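Local coordinates for protein formate-dependent phosphoribosylglycinamide formyltransferase (Mycobacterium tuberculosis H37Rv, PDB 6KHR) that belongs to the ATP-grasp superfamily of enzymes and occurs here as a two-chain assembly, each chain combining a parallel N-terminal sheet with a larger antiparallel one, at residues A42-G47 against V325-A330; C232-N237 against G285-F290; G238-F243 against L336-L341. All coordinates share one frame; numbering follows the deposited sequence.

Interaction 1: residues A42-G47 against V325-A330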
ATOM      1  N   ALA A  42      -2.703   5.172  -7.989  1.00 36.69           N
ATOM      2  CA  ALA A  42      -1.862   6.291  -8.386  1.00 36.59           C
ATOM      3  C   ALA A  42      -0.582   6.325  -7.562  1.00 43.46           C
ATOM      4  O   ALA A  42       0.501   6.635  -8.082  1.00 45.35           O
ATOM      5  CB  ALA A  42      -2.643   7.596  -8.253  1.00 42.34           C
ATOM      6  N   ILE A  43      -0.691   6.017  -6.272  1.00 41.18           N
ATOM      7  CA  ILE A  43       0.498   5.867  -5.447  1.00 42.86           C
ATOM      8  C   ILE A  43       1.368   4.760  -6.014  1.00 43.51           C
ATOM      9  O   ILE A  43       2.562   4.952  -6.263  1.00 49.28           O
ATOM     10  CB  ILE A  43       0.098   5.589  -3.986  1.00 42.63           C
ATOM     11  CG1 ILE A  43      -0.467   6.845  -3.331  1.00 44.86           C
ATOM     12  CG2 ILE A  43       1.259   4.995  -3.194  1.00 29.24           C
ATOM     13  CD1 ILE A  43      -1.221   6.549  -2.028  1.00 57.11           C
ATOM     14  N   ALA A  44       0.763   3.597  -6.270  1.00 37.14           N
ATOM     15  CA  ALA A  44       1.515   2.463  -6.794  1.00 29.39           C
ATOM     16  C   ALA A  44       2.283   2.855  -8.048  1.00 40.45           C
ATOM     17  O   ALA A  44       3.491   2.623  -8.139  1.00 44.85           O
ATOM     18  CB  ALA A  44       0.581   1.290  -7.071  1.00 28.91           C
ATOM     19  N   LEU A  45       1.600   3.494  -9.006  1.00 37.37           N
ATOM     20  CA  LEU A  45       2.242   3.860 -10.265  1.00 43.96           C
ATOM     21  C   LEU A  45       3.371   4.857 -10.055  1.00 56.92           C
ATOM     22  O   LEU A  45       4.296   4.928 -10.875  1.00 46.55           O
ATOM     23  CB  LEU A  45       1.215   4.460 -11.219  1.00 36.87           C
ATOM     24  CG  LEU A  45       0.279   3.495 -11.919  1.00 40.35           C
ATOM     25  CD1 LEU A  45      -0.867   4.268 -12.521  1.00 31.55           C
ATOM     26  CD2 LEU A  45       1.057   2.764 -12.970  1.00 40.88           C
ATOM     27  N   GLN A  46       3.299   5.652  -8.979  1.00 53.70           N
ATOM     28  CA  GLN A  46       4.325   6.657  -8.745  1.00 38.36           C
ATOM     29  C   GLN A  46       5.551   6.048  -8.099  1.00 33.66           C
ATOM     30  O   GLN A  46       6.665   6.523  -8.337  1.00 50.00           O
ATOM     31  CB  GLN A  46       3.767   7.798  -7.903  1.00 38.60           C
ATOM     32  CG  GLN A  46       2.907   8.761  -8.709  1.00 38.83           C
ATOM     33  CD  GLN A  46       2.156   9.723  -7.815  1.00 61.55           C
ATOM     34  OE1 GLN A  46       2.180   9.579  -6.594  1.00 74.11           O
ATOM     35  NE2 GLN A  46       1.485  10.707  -8.410  1.00 60.75           N
ATOM     36  N   GLY A  47       5.368   4.979  -7.318  1.00 32.26           N
ATOM     37  CA  GLY A  47       6.510   4.240  -6.812  1.00 32.68           C
ATOM     38  C   GLY A  47       7.324   3.596  -7.921  1.00 42.65           C
ATOM     39  O   GLY A  47       8.541   3.432  -7.790  1.00 40.83           O
ATOM     40  N   VAL A 325      -3.925  -5.594  -5.051  1.00 37.05           N
ATOM     41  CA  VAL A 325      -4.597  -5.515  -6.343  1.00 40.20           C
ATOM     42  C   VAL A 325      -4.200  -4.239  -7.065  1.00 36.92           C
ATOM     43  O   VAL A 325      -4.162  -4.207  -8.298  1.00 43.51           O
ATOM     44  CB  VAL A 325      -6.127  -5.622  -6.162  1.00 39.02           C
ATOM     45  CG1 VAL A 325      -6.658  -4.447  -5.331  1.00 35.00           C
ATOM     46  CG2 VAL A 325      -6.830  -5.727  -7.517  1.00 33.01           C
ATOM     47  N   PHE A 326      -3.859  -3.186  -6.307  1.00 37.35           N
ATOM     48  CA  PHE A 326      -3.403  -1.919  -6.869  1.00 31.94           C
ATOM     49  C   PHE A 326      -1.956  -1.982  -7.350  1.00 37.67           C
ATOM     50  O   PHE A 326      -1.620  -1.401  -8.389  1.00 38.67           O
ATOM     51  CB  PHE A 326      -3.548  -0.816  -5.831  1.00 32.24           C
ATOM     52  CG  PHE A 326      -4.891  -0.753  -5.223  1.00 39.73           C
ATOM     53  CD1 PHE A 326      -6.013  -0.622  -6.023  1.00 46.01           C
ATOM     54  CD2 PHE A 326      -5.045  -0.823  -3.850  1.00 39.07           C
ATOM     55  CE1 PHE A 326      -7.267  -0.565  -5.464  1.00 44.93           C
ATOM     56  CE2 PHE A 326      -6.305  -0.761  -3.276  1.00 41.58           C
ATOM     57  CZ  PHE A 326      -7.412  -0.637  -4.082  1.00 50.57           C
ATOM     58  N   GLU A 327      -1.078  -2.648  -6.600  1.00 37.71           N
ATOM     59  CA  GLU A 327       0.273  -2.841  -7.111  1.00 32.72           C
ATOM     60  C   GLU A 327       0.251  -3.754  -8.331  1.00 28.71           C
ATOM     61  O   GLU A 327       0.976  -3.520  -9.301  1.00 31.92           O
ATOM     62  CB  GLU A 327       1.183  -3.381  -6.000  1.00 52.87           C
ATOM     63  CG  GLU A 327       1.240  -2.433  -4.773  1.00 73.48           C
ATOM     64  CD  GLU A 327       1.975  -2.984  -3.530  1.00 95.44           C
ATOM     65  OE1 GLU A 327       1.722  -4.141  -3.097  1.00 97.28           O
ATOM     66  OE2 GLU A 327       2.794  -2.226  -2.958  1.00102.49           O
ATOM     67  N   LEU A 328      -0.626  -4.761  -8.339  1.00 28.44           N
ATOM     68  CA  LEU A 328      -0.721  -5.592  -9.537  1.00 34.50           C
ATOM     69  C   LEU A 328      -1.210  -4.783 -10.741  1.00 41.75           C
ATOM     70  O   LEU A 328      -0.660  -4.906 -11.847  1.00 38.69           O
ATOM     71  CB  LEU A 328      -1.626  -6.796  -9.281  1.00 32.62           C
ATOM     72  CG  LEU A 328      -1.203  -7.813  -8.217  1.00 34.69           C
ATOM     73  CD1 LEU A 328      -2.373  -8.755  -7.922  1.00 32.75           C
ATOM     74  CD2 LEU A 328       0.047  -8.608  -8.640  1.00 28.77           C
ATOM     75  N   GLN A 329      -2.223  -3.935 -10.555  1.00 39.03           N
ATOM     76  CA  GLN A 329      -2.689  -3.195 -11.717  1.00 47.44           C
ATOM     77  C   GLN A 329      -1.735  -2.074 -12.111  1.00 45.06           C
ATOM     78  O   GLN A 329      -1.682  -1.714 -13.290  1.00 44.16           O
ATOM     79  CB  GLN A 329      -4.107  -2.670 -11.508  1.00 51.00           C
ATOM     80  CG  GLN A 329      -4.321  -1.905 -10.255  1.00 74.92           C
ATOM     81  CD  GLN A 329      -5.774  -1.523 -10.066  1.00 93.64           C
ATOM     82  OE1 GLN A 329      -6.113  -0.778  -9.143  1.00106.53           O
ATOM     83  NE2 GLN A 329      -6.639  -2.028 -10.942  1.00 87.66           N
ATOM     84  N   ALA A 330      -0.943  -1.544 -11.180  1.00 36.25           N
ATOM     85  CA  ALA A 330       0.132  -0.666 -11.619  1.00 37.36           C
ATOM     86  C   ALA A 330       1.124  -1.424 -12.497  1.00 44.32           C
ATOM     87  O   ALA A 330       1.506  -0.940 -13.570  1.00 43.73           O
ATOM     88  CB  ALA A 330       0.833  -0.024 -10.424  1.00 29.62           C
TER
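This is a small, buried helix-helix contact that joins the N-terminal parallel-sheet region to helix 325-334, which comes in the chain between strands 300-307 and 346-351 of the large antiparallel sheet. Helix 36-47 meets helix 325-334 along the segments 42-47 and 325-330, whose axes pass 8.4 Å apart at a crossing angle of -52°. Alanine suits this spacing, since at the point of closest packing each helix contributes a methyl. Ala44 and Ala330 each direct CB at the opposing helix, and the two methyls meet tip to tip, Ala44 CB lying 3.6 Å from Ala330 CB. The same Ala44 methyl rests against the carbonyl oxygen of Phe326, with CB and O 3.7 Å apart. That oxygen is already used within its own helix, where Ala330 N donates to Phe326 O, so the carbonyl has a hydrogen-bond partner although a methyl lies against it. Leu45 flanks the alanine pair. Its CG stands anti to the carbonyl carbon (chi1 -77°), and this carries the branch back to the opposing helix, with Leu45 CD2 3.8 Å from Ala330 CB and close to Ala330 O as well. Glu327 contributes its CA and the aliphatic start of its chain, with Glu327 CG 4.4 Å from Ala44 CB. Its carboxylate is occupied elsewhere: OE1 accepts from Ser324 N just before the helix, and OE2 forms a salt bridge with Arg319 of the second subunit. Ile43, on the same turn as Ala44, packs on Ile43 of that subunit, so the contact borders the dimer interface. Ala42 faces helix 62-66 through Ile66, Phe326 and Gln329 reach Pro37, Glu40 and Leu41 earlier on helix 36-47, and Val325 and Gln329 rest on Val289 of strand 288-297.

Interaction 2: residues C232-N237 against G285-F290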
ATOM      1  N   CYS A 232      -3.258 -10.016 -16.040  1.00 51.74           N
ATOM      2  CA  CYS A 232      -2.635 -10.230 -17.338  1.00 54.37           C
ATOM      3  C   CYS A 232      -1.599  -9.139 -17.543  1.00 49.29           C
ATOM      4  O   CYS A 232      -1.938  -7.952 -17.617  1.00 41.69           O
ATOM      5  CB  CYS A 232      -3.681 -10.215 -18.442  1.00 61.81           C
ATOM      6  SG  CYS A 232      -4.949 -11.415 -18.118  1.00 63.77           S
ATOM      7  N   SER A 233      -0.334  -9.534 -17.622  1.00 45.59           N
ATOM      8  CA  SER A 233       0.710  -8.574 -17.914  1.00 54.17           C
ATOM      9  C   SER A 233       1.716  -9.220 -18.847  1.00 59.40           C
ATOM     10  O   SER A 233       1.498 -10.305 -19.390  1.00 59.69           O
ATOM     11  CB  SER A 233       1.382  -8.066 -16.634  1.00 58.31           C
ATOM     12  OG  SER A 233       2.283  -7.018 -16.948  1.00 65.85           O
ATOM     13  N   GLN A 234       2.818  -8.520 -19.054  1.00 69.29           N
ATOM     14  CA  GLN A 234       3.982  -9.082 -19.704  1.00 65.60           C
ATOM     15  C   GLN A 234       5.036  -9.319 -18.630  1.00 72.11           C
ATOM     16  O   GLN A 234       5.151  -8.541 -17.677  1.00 75.98           O
ATOM     17  CB  GLN A 234       4.498  -8.149 -20.812  1.00 60.01           C
ATOM     18  CG  GLN A 234       4.287  -8.684 -22.261  1.00 71.68           C
ATOM     19  CD  GLN A 234       2.850  -8.547 -22.785  1.00 92.45           C
ATOM     20  OE1 GLN A 234       2.131  -9.538 -22.947  1.00107.07           O
ATOM     21  NE2 GLN A 234       2.442  -7.316 -23.075  1.00 91.61           N
ATOM     22  N   GLY A 235       5.750 -10.431 -18.745  1.00 78.46           N
ATOM     23  CA  GLY A 235       6.908 -10.661 -17.914  1.00 88.47           C
ATOM     24  C   GLY A 235       8.159 -10.303 -18.688  1.00 95.34           C
ATOM     25  O   GLY A 235       8.083  -9.758 -19.796  1.00 98.02           O
ATOM     26  N   PRO A 236       9.337 -10.601 -18.132  1.00 89.37           N
ATOM     27  CA  PRO A 236      10.563 -10.488 -18.934  1.00 87.33           C
ATOM     28  C   PRO A 236      10.633 -11.501 -20.077  1.00 89.48           C
ATOM     29  O   PRO A 236      11.588 -11.442 -20.863  1.00 90.38           O
ATOM     30  CB  PRO A 236      11.677 -10.718 -17.898  1.00 77.54           C
ATOM     31  CG  PRO A 236      11.029 -11.517 -16.825  1.00 79.53           C
ATOM     32  CD  PRO A 236       9.618 -11.015 -16.749  1.00 80.13           C
ATOM     33  N   ASN A 237       9.636 -12.399 -20.203  1.00 90.19           N
ATOM     34  CA  ASN A 237       9.552 -13.410 -21.255  1.00 85.27           C
ATOM     35  C   ASN A 237       8.203 -13.380 -21.971  1.00 84.64           C
ATOM     36  O   ASN A 237       7.774 -14.385 -22.550  1.00 91.09           O
ATOM     37  CB  ASN A 237       9.808 -14.806 -20.684  1.00 81.77           C
ATOM     38  CG  ASN A 237      10.035 -15.843 -21.762  1.00 92.15           C
ATOM     39  OD1 ASN A 237       9.136 -16.630 -22.084  1.00 95.91           O
ATOM     40  ND2 ASN A 237      11.236 -15.847 -22.337  1.00 95.79           N
ATOM     41  N   GLY A 285      -9.315 -10.075 -23.592  1.00 45.61           N
ATOM     42  CA  GLY A 285      -7.997  -9.752 -24.116  1.00 46.44           C
ATOM     43  C   GLY A 285      -7.412  -8.482 -23.512  1.00 47.29           C
ATOM     44  O   GLY A 285      -8.033  -7.767 -22.728  1.00 52.48           O
ATOM     45  N   GLY A 286      -6.169  -8.215 -23.886  1.00 47.82           N
ATOM     46  CA  GLY A 286      -5.464  -7.046 -23.401  1.00 40.12           C
ATOM     47  C   GLY A 286      -4.886  -7.259 -22.022  1.00 51.12           C
ATOM     48  O   GLY A 286      -5.198  -8.210 -21.307  1.00 57.59           O
ATOM     49  N   ARG A 287      -4.021  -6.333 -21.639  1.00 53.04           N
ATOM     50  CA  ARG A 287      -3.452  -6.338 -20.303  1.00 46.00           C
ATOM     51  C   ARG A 287      -4.450  -5.779 -19.289  1.00 40.06           C
ATOM     52  O   ARG A 287      -5.320  -4.977 -19.622  1.00 44.63           O
ATOM     53  CB  ARG A 287      -2.160  -5.527 -20.290  1.00 37.50           C
ATOM     54  CG  ARG A 287      -0.912  -6.379 -20.164  1.00 34.03           C
ATOM     55  CD  ARG A 287       0.317  -5.660 -20.657  1.00 46.24           C
ATOM     56  NE  ARG A 287       0.236  -4.223 -20.444  1.00 57.02           N
ATOM     57  CZ  ARG A 287       0.756  -3.320 -21.266  1.00 65.16           C
ATOM     58  NH1 ARG A 287       1.376  -3.708 -22.367  1.00 64.19           N
ATOM     59  NH2 ARG A 287       0.648  -2.028 -20.993  1.00 61.67           N
ATOM     60  N   GLY A 288      -4.327  -6.211 -18.048  1.00 44.27           N
ATOM     61  CA  GLY A 288      -5.165  -5.645 -17.013  1.00 43.94           C
ATOM     62  C   GLY A 288      -5.317  -6.564 -15.822  1.00 34.20           C
ATOM     63  O   GLY A 288      -4.739  -7.647 -15.753  1.00 41.66           O
ATOM     64  N   VAL A 289      -6.103  -6.083 -14.868  1.00 44.14           N
ATOM     65  CA  VAL A 289      -6.473  -6.842 -13.689  1.00 42.46           C
ATOM     66  C   VAL A 289      -7.978  -7.004 -13.732  1.00 34.87           C
ATOM     67  O   VAL A 289      -8.714  -6.011 -13.802  1.00 46.62           O
ATOM     68  CB  VAL A 289      -6.037  -6.155 -12.384  1.00 38.67           C
ATOM     69  CG1 VAL A 289      -6.569  -6.905 -11.245  1.00 42.54           C
ATOM     70  CG2 VAL A 289      -4.545  -6.142 -12.290  1.00 33.41           C
ATOM     71  N   PHE A 290      -8.434  -8.240 -13.724  1.00 46.15           N
ATOM     72  CA  PHE A 290      -9.848  -8.525 -13.883  1.00 49.53           C
ATOM     73  C   PHE A 290     -10.356  -9.193 -12.618  1.00 45.96           C
ATOM     74  O   PHE A 290      -9.680 -10.052 -12.046  1.00 49.44           O
ATOM     75  CB  PHE A 290     -10.096  -9.418 -15.108  1.00 46.16           C
ATOM     76  CG  PHE A 290      -9.668  -8.801 -16.414  1.00 39.02           C
ATOM     77  CD1 PHE A 290      -8.320  -8.708 -16.754  1.00 44.18           C
ATOM     78  CD2 PHE A 290     -10.616  -8.325 -17.314  1.00 49.78           C
ATOM     79  CE1 PHE A 290      -7.929  -8.146 -17.950  1.00 45.32           C
ATOM     80  CE2 PHE A 290     -10.224  -7.754 -18.523  1.00 48.96           C
ATOM     81  CZ  PHE A 290      -8.877  -7.668 -18.837  1.00 49.49           C
TER
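Two backbone hydrogen bonds close a ring between Cys232 and Gly288: Cys232 N donates to Gly288 O at 2.8 Å (N-H...O 171°), and Gly288 N returns a bond to Cys232 O at 3.0 Å. This is an antiparallel hydrogen-bonded pair, joining neighbouring strands 224-235 and 288-297 of the large antiparallel sheet in the ATP-grasp domain. The first bond approaches nearly along the C=O axis; the second lies in the carbonyl plane, on a lone pair. Glycine suits the approach to the strand. Gly285 and Gly286 take positive phi as the chain leaves helix 267-284, and Gly288 has phi 157°, which suits glycine, with no side chain to crowd the preceding carbonyl. Arg287 lays its methylenes across strand 224-235, with CG 3.2 Å from Cys232 O, and its chain bends at chi3. NE and NH2 then bond Ala332 O and Ile333 O on helix 325-334. Gln234 crosses this arm at about a right angle, its NE2 at the guanidinium edge and 3.6 Å from Arg287 CD. On the face bearing Cys232, Val281 covers both the cysteine and Phe290, and Cys232 SG meets the Phe290 ring obliquely, 4.4 Å from CE1.

Interaction 3: residues G238-F243 against L336-L341; sequences GPLIEF and LAVDTL
The extended loop 336-341 runs alongside strand 238-243 in nearly the same direction, 12° apart, with CA atoms 7.6 Å apart at Leu240 and Ala337 and 6.7 Å at Phe243 and Thr340. The loop therefore lies over the strand, with side chains filling the gap, and does not add to the sheet as another strand. Leu240 and Glu242, two residues apart on the strand, both point at the loop. At one end Leu240 CD1 presses on the loop backbone, 3.8 Å from Val338 N; the small Ala337 is consistent with so close an approach. Next, Glu242 and Val338 slide past each other in opposite directions, Glu242 CG touching Val338 CG2 at 3.8 Å. The glutamate chain bends at chi2 (-95°), which turns its carboxylate back beside the loop, near Val338 O and Asp339 CA. Val338 also packs on Val231, Leu328 and Arg331, as its apolar branches suit. Thr340 uses both of its branches. CG2 rests 3.6 Å from Glu242 CB, while OG1, held between the backbone N and carbonyl carbon (chi1 55°), donates to Phe243 O at 3.0 Å from above the carbonyl plane. This single bond across the contact ties the loop to the backbone of Phe243, whose side chain, like that of Ile241, points away from the loop; Phe243 packs on Ala277 and Ala278 of helix 267-284. Here the strand has that helix on the face of Phe243 and the loop, backed by helix 325-334, on the face of Leu240 and Glu242. The Asp339 carboxylate is shared: OD2 forms a salt bridge with Arg322, outside the loop, and OD1 accepts from Leu341 N at 3.2 Å, the hydrogen bond that defines an Asx turn.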
ATOM      1  N   GLY A 238       7.510 -12.247 -21.935  1.00 82.43           N
ATOM      2  CA  GLY A 238       6.266 -12.100 -22.655  1.00 78.59           C
ATOM      3  C   GLY A 238       5.029 -12.180 -21.778  1.00 71.82           C
ATOM      4  O   GLY A 238       5.037 -11.808 -20.595  1.00 68.15           O
ATOM      5  N   PRO A 239       3.942 -12.699 -22.346  1.00 66.29           N
ATOM      6  CA  PRO A 239       2.648 -12.638 -21.657  1.00 66.40           C
ATOM      7  C   PRO A 239       2.629 -13.487 -20.398  1.00 70.71           C
ATOM      8  O   PRO A 239       3.178 -14.593 -20.355  1.00 65.42           O
ATOM      9  CB  PRO A 239       1.659 -13.168 -22.701  1.00 59.39           C
ATOM     10  CG  PRO A 239       2.406 -13.147 -23.997  1.00 66.93           C
ATOM     11  CD  PRO A 239       3.837 -13.371 -23.648  1.00 71.99           C
ATOM     12  N   LEU A 240       1.994 -12.942 -19.361  1.00 55.23           N
ATOM     13  CA  LEU A 240       1.741 -13.629 -18.109  1.00 51.98           C
ATOM     14  C   LEU A 240       0.242 -13.633 -17.848  1.00 50.55           C
ATOM     15  O   LEU A 240      -0.441 -12.636 -18.110  1.00 52.60           O
ATOM     16  CB  LEU A 240       2.450 -12.940 -16.947  1.00 63.84           C
ATOM     17  CG  LEU A 240       3.969 -12.812 -16.948  1.00 69.56           C
ATOM     18  CD1 LEU A 240       4.418 -12.077 -15.700  1.00 59.24           C
ATOM     19  CD2 LEU A 240       4.613 -14.183 -17.021  1.00 75.95           C
ATOM     20  N   ILE A 241      -0.279 -14.744 -17.328  1.00 43.77           N
ATOM     21  CA  ILE A 241      -1.633 -14.739 -16.782  1.00 47.85           C
ATOM     22  C   ILE A 241      -1.618 -15.429 -15.416  1.00 46.19           C
ATOM     23  O   ILE A 241      -1.401 -16.642 -15.328  1.00 45.08           O
ATOM     24  CB  ILE A 241      -2.661 -15.378 -17.721  1.00 52.86           C
ATOM     25  CG1 ILE A 241      -4.023 -15.433 -17.031  1.00 48.26           C
ATOM     26  CG2 ILE A 241      -2.197 -16.739 -18.195  1.00 69.62           C
ATOM     27  CD1 ILE A 241      -5.200 -15.226 -17.983  1.00 55.84           C
ATOM     28  N   GLU A 242      -1.847 -14.653 -14.353  1.00 45.49           N
ATOM     29  CA  GLU A 242      -1.768 -15.104 -12.975  1.00 48.81           C
ATOM     30  C   GLU A 242      -3.145 -15.076 -12.335  1.00 44.40           C
ATOM     31  O   GLU A 242      -3.980 -14.226 -12.656  1.00 58.96           O
ATOM     32  CB  GLU A 242      -0.845 -14.212 -12.151  1.00 67.06           C
ATOM     33  CG  GLU A 242       0.498 -13.955 -12.766  1.00 80.75           C
ATOM     34  CD  GLU A 242       1.531 -14.909 -12.253  1.00 93.54           C
ATOM     35  OE1 GLU A 242       1.356 -16.128 -12.460  1.00102.24           O
ATOM     36  OE2 GLU A 242       2.505 -14.444 -11.627  1.00 98.97           O
ATOM     37  N   PHE A 243      -3.359 -15.989 -11.388  1.00 42.45           N
ATOM     38  CA  PHE A 243      -4.593 -16.047 -10.623  1.00 37.19           C
ATOM     39  C   PHE A 243      -4.315 -15.745  -9.156  1.00 42.56           C
ATOM     40  O   PHE A 243      -3.383 -16.282  -8.559  1.00 39.99           O
ATOM     41  CB  PHE A 243      -5.258 -17.414 -10.760  1.00 39.11           C
ATOM     42  CG  PHE A 243      -5.623 -17.761 -12.170  1.00 58.40           C
ATOM     43  CD1 PHE A 243      -4.701 -18.343 -13.014  1.00 59.98           C
ATOM     44  CD2 PHE A 243      -6.896 -17.499 -12.651  1.00 69.87           C
ATOM     45  CE1 PHE A 243      -5.036 -18.660 -14.319  1.00 61.57           C
ATOM     46  CE2 PHE A 243      -7.240 -17.815 -13.940  1.00 70.82           C
ATOM     47  CZ  PHE A 243      -6.310 -18.398 -14.782  1.00 61.56           C
ATOM     48  N   LEU A 336       4.806  -4.951 -16.651  1.00 38.70           N
ATOM     49  CA  LEU A 336       5.877  -5.511 -15.851  1.00 47.31           C
ATOM     50  C   LEU A 336       5.449  -6.849 -15.243  1.00 45.45           C
ATOM     51  O   LEU A 336       4.261  -7.177 -15.169  1.00 48.59           O
ATOM     52  CB  LEU A 336       6.282  -4.516 -14.753  1.00 53.97           C
ATOM     53  CG  LEU A 336       6.632  -3.120 -15.281  1.00 45.30           C
ATOM     54  CD1 LEU A 336       6.704  -2.091 -14.148  1.00 43.97           C
ATOM     55  CD2 LEU A 336       7.944  -3.152 -16.064  1.00 44.53           C
ATOM     56  N   ALA A 337       6.442  -7.614 -14.793  1.00 47.99           N
ATOM     57  CA  ALA A 337       6.205  -8.920 -14.194  1.00 36.43           C
ATOM     58  C   ALA A 337       5.419  -8.814 -12.892  1.00 41.81           C
ATOM     59  O   ALA A 337       5.503  -7.820 -12.161  1.00 52.80           O
ATOM     60  CB  ALA A 337       7.532  -9.627 -13.932  1.00 37.77           C
ATOM     61  N   VAL A 338       4.645  -9.861 -12.606  1.00 50.94           N
ATOM     62  CA  VAL A 338       3.863  -9.938 -11.381  1.00 54.41           C
ATOM     63  C   VAL A 338       3.930 -11.350 -10.823  1.00 62.16           C
ATOM     64  O   VAL A 338       4.299 -12.302 -11.510  1.00 73.42           O
ATOM     65  CB  VAL A 338       2.384  -9.532 -11.580  1.00 49.56           C
ATOM     66  CG1 VAL A 338       2.255  -8.057 -11.906  1.00 49.64           C
ATOM     67  CG2 VAL A 338       1.733 -10.380 -12.654  1.00 47.38           C
ATOM     68  N   ASP A 339       3.581 -11.465  -9.546  1.00 48.15           N
ATOM     69  CA  ASP A 339       3.298 -12.733  -8.901  1.00 38.70           C
ATOM     70  C   ASP A 339       2.056 -12.521  -8.055  1.00 39.06           C
ATOM     71  O   ASP A 339       1.612 -11.388  -7.863  1.00 42.23           O
ATOM     72  CB  ASP A 339       4.480 -13.240  -8.050  1.00 54.08           C
ATOM     73  CG  ASP A 339       4.789 -12.337  -6.832  1.00 67.47           C
ATOM     74  OD1 ASP A 339       3.919 -12.171  -5.949  1.00 66.14           O
ATOM     75  OD2 ASP A 339       5.926 -11.812  -6.744  1.00 80.72           O
ATOM     76  N   THR A 340       1.508 -13.616  -7.530  1.00 28.52           N
ATOM     77  CA  THR A 340       0.296 -13.575  -6.731  1.00 33.29           C
ATOM     78  C   THR A 340       0.504 -14.220  -5.363  1.00 34.11           C
ATOM     79  O   THR A 340      -0.446 -14.696  -4.747  1.00 38.97           O
ATOM     80  CB  THR A 340      -0.877 -14.224  -7.474  1.00 52.82           C
ATOM     81  OG1 THR A 340      -0.545 -15.568  -7.872  1.00 54.38           O
ATOM     82  CG2 THR A 340      -1.254 -13.400  -8.696  1.00 47.23           C
ATOM     83  N   LEU A 341       1.730 -14.170  -4.844  1.00 40.71           N
ATOM     84  CA  LEU A 341       2.029 -14.707  -3.519  1.00 40.33           C
ATOM     85  C   LEU A 341       1.197 -14.036  -2.429  1.00 39.37           C
ATOM     86  O   LEU A 341       1.010 -12.819  -2.427  1.00 41.22           O
ATOM     87  CB  LEU A 341       3.511 -14.527  -3.200  1.00 42.21           C
ATOM     88  CG  LEU A 341       4.498 -15.009  -4.271  1.00 64.39           C
ATOM     89  CD1 LEU A 341       5.919 -14.529  -3.965  1.00 73.15           C
ATOM     90  CD2 LEU A 341       4.454 -16.522  -4.407  1.00 56.21           C
TER

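How the interactions relate
Interactions 2 and 3 lie about 7 Å apart between centres, and interaction 1 is about 14 Å from each. Along the chain the segments come as 42-47, 232-237, 238-243, 285-290, 325-330 and 336-341, so interaction 1 spans all of interaction 2, while interaction 3 crosses both. Strands 224-235 and 238-252 are consecutive neighbours in the antiparallel sheet; the carbonyl of Ser233 links them through Leu240 N, and its hydroxyl bonds Leu336 O. Interaction 1 touches interaction 2 through strand 288-297 and interaction 3 through the loop. Helix 325-334 with its following loop thus joins the N-terminal helix to the ATP-grasp sheet, beside the second subunit, which touches interactions 1 and 3.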